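Local coordinates for protein bifunctional enzyme IspD/IspF (Campylobacter jejuni, PDB 1W55) that catalyses two steps of isoprenoid precursor biosynthesis, cytidylyl transfer from CTP to methylerythritol phosphate and cyclisation of the phosphorylated product to a cyclodiphosphate with release of CMP, at residues M308-K313 and T341-L346. Sequence-based numbering, arbitrary orientation.
With MG (magnesium ion), chain B; C (cytidine-5'-monophosphate), chain C.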
# COMPACT_ATOMS: atom_id res chain seq x y z
N MET A 308 5.70 -2.21 -50.82
CA MET A 308 4.94 -2.66 -51.97
C MET A 308 5.82 -2.49 -53.21
O MET A 308 6.13 -1.38 -53.64
CB MET A 308 3.62 -1.90 -52.07
CG MET A 308 2.79 -2.00 -50.77
SD MET A 308 1.81 -0.52 -50.33
CE MET A 308 1.18 -0.10 -51.80
N ALA A 309 6.25 -3.62 -53.74
CA ALA A 309 7.17 -3.63 -54.87
C ALA A 309 7.05 -4.93 -55.66
O ALA A 309 7.11 -6.03 -55.09
CB ALA A 309 8.60 -3.43 -54.40
N GLN A 310 6.88 -4.80 -56.97
CA GLN A 310 6.91 -5.96 -57.86
C GLN A 310 8.30 -6.62 -57.86
O GLN A 310 8.41 -7.85 -57.81
CB GLN A 310 6.46 -5.56 -59.26
CG GLN A 310 5.96 -6.72 -60.10
CD GLN A 310 4.74 -7.43 -59.52
OE1 GLN A 310 3.76 -6.79 -59.15
NE2 GLN A 310 4.81 -8.75 -59.45
N SER A 311 9.34 -5.78 -57.88
CA SER A 311 10.74 -6.23 -57.85
C SER A 311 11.61 -5.14 -57.21
O SER A 311 11.19 -3.99 -57.16
CB SER A 311 11.25 -6.51 -59.28
OG SER A 311 10.42 -7.43 -59.96
N PRO A 312 12.79 -5.49 -56.71
CA PRO A 312 13.25 -6.88 -56.57
C PRO A 312 12.71 -7.53 -55.31
O PRO A 312 12.06 -6.84 -54.51
CB PRO A 312 14.77 -6.72 -56.45
CG PRO A 312 14.98 -5.39 -55.88
CD PRO A 312 13.81 -4.53 -56.26
N LYS A 313 12.96 -8.83 -55.15
CA LYS A 313 12.55 -9.58 -53.96
C LYS A 313 13.38 -9.12 -52.77
O LYS A 313 14.60 -9.06 -52.86
CB LYS A 313 12.71 -11.09 -54.18
CG LYS A 313 11.43 -11.88 -53.90
CD LYS A 313 11.69 -13.31 -53.42
CE LYS A 313 10.45 -13.90 -52.71
NZ LYS A 313 9.21 -13.97 -53.56
N THR A 341 5.13 -7.05 -50.30
CA THR A 341 4.18 -7.71 -51.19
C THR A 341 4.32 -7.13 -52.59
O THR A 341 4.75 -5.98 -52.76
CB THR A 341 2.70 -7.56 -50.66
OG1 THR A 341 1.80 -8.20 -51.57
CG2 THR A 341 2.24 -6.08 -50.70
N THR A 342 3.99 -7.92 -53.61
CA THR A 342 3.78 -7.37 -54.95
C THR A 342 2.31 -6.96 -55.05
O THR A 342 1.53 -7.18 -54.12
CB THR A 342 4.12 -8.40 -56.05
OG1 THR A 342 3.14 -9.44 -56.06
CG2 THR A 342 5.47 -9.14 -55.78
N THR A 343 1.93 -6.37 -56.18
CA THR A 343 0.53 -6.09 -56.45
C THR A 343 0.01 -6.93 -57.61
O THR A 343 -0.92 -6.53 -58.31
CB THR A 343 0.28 -4.57 -56.71
OG1 THR A 343 1.03 -4.15 -57.86
CG2 THR A 343 0.84 -3.72 -55.56
N GLU A 344 0.60 -8.11 -57.81
CA GLU A 344 0.15 -9.06 -58.83
C GLU A 344 0.21 -8.44 -60.22
O GLU A 344 -0.69 -8.65 -61.04
CB GLU A 344 -1.30 -9.51 -58.57
CG GLU A 344 -1.53 -10.17 -57.22
CD GLU A 344 -0.57 -11.29 -56.96
OE1 GLU A 344 -0.56 -12.27 -57.74
OE2 GLU A 344 0.19 -11.19 -55.98
N LYS A 345 1.24 -7.62 -60.45
CA LYS A 345 1.45 -6.94 -61.72
C LYS A 345 0.38 -5.89 -62.01
O LYS A 345 0.23 -5.46 -63.14
CB LYS A 345 1.58 -7.94 -62.89
CG LYS A 345 2.74 -8.93 -62.73
CD LYS A 345 2.62 -10.10 -63.70
CE LYS A 345 3.80 -11.06 -63.55
NZ LYS A 345 3.67 -12.28 -64.42
N LEU A 346 -0.33 -5.45 -60.97
CA LEU A 346 -1.39 -4.46 -61.15
C LEU A 346 -0.97 -3.05 -60.75
O LEU A 346 -0.18 -2.85 -59.84
CB LEU A 346 -2.65 -4.87 -60.37
CG LEU A 346 -3.25 -6.23 -60.68
CD1 LEU A 346 -4.48 -6.44 -59.81
CD2 LEU A 346 -3.57 -6.39 -62.18
MG MG B . 0.90 -10.30 -51.55
OP3 C C . 2.14 -11.76 -51.96
P C C . 3.11 -11.84 -53.10
OP1 C C . 3.28 -10.55 -53.83
OP2 C C . 2.81 -13.00 -54.01
O5' C C . 4.53 -12.13 -52.42
C5' C C . 4.79 -13.34 -51.72
C4' C C . 5.92 -13.13 -50.71
O4' C C . 7.13 -12.69 -51.34
C3' C C . 5.63 -12.07 -49.65
O3' C C . 4.91 -12.59 -48.54
C2' C C . 7.03 -11.62 -49.24
O2' C C . 7.58 -12.56 -48.33
C1' C C . 7.86 -11.79 -50.49
N1 C C . 8.20 -10.56 -51.25
C2 C C . 9.48 -9.97 -51.12
O2 C C . 10.31 -10.47 -50.33
N3 C C . 9.82 -8.87 -51.84
C4 C C . 8.94 -8.31 -52.69
N4 C C . 9.27 -7.20 -53.42
C5 C C . 7.67 -8.86 -52.83
C6 C C . 7.32 -10.00 -52.10
O HOH W 1 3.15 -10.79 -58.57
O HOH W 2 0.17 -9.88 -53.53
O HOH W 3 -0.14 -12.14 -50.97
O HOH W 4 1.56 -10.43 -49.63
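Met308 pairs with Thr341 in a parallel bridge that ends neighbouring strands 298-308 and 336-341 of the IspF domain, and the loops that follow stay together to form a nucleotide site. The evidence is a pair of backbone bonds flanking Met308: Ala309 N to Thr341 O, 3.0 Å long and nearly straight at 161°, and one between Thr341 and Val307. Beyond it the contact passes to the Gln310 side chain, whose CG lies anti to the backbone N (chi1 -159°) and whose bend at chi2 carries the amide over Thr342 CB. Gln310 OE1 accepts a hydrogen bond from Lys345 N at 3.0 Å, the donor standing well above the carbonyl plane, and so ties the side chain to the type I' turn of Thr343-Leu346. Gln310 NE2 donates a hydrogen bond to a water, which in turn donates one to Thr342 OG1. Thr342 N donates firmly to CMP OP1 at 2.7 Å; Thr342 OG1 also lies against OP1, but the modelled 2.5 Å is doubtfully short. At the other end of the nucleotide, the cytosine amino group N4 donates almost linearly (172°) to Ala309 O, 3.0 Å away. Thr341 OG1 binds magnesium at 2.3 Å, alongside CMP OP3, three waters and Asp217 of a second subunit. This inter-subunit CMP–magnesium pocket is the IspF active site, where Thr342 probably stabilises the transition state, as in relatives.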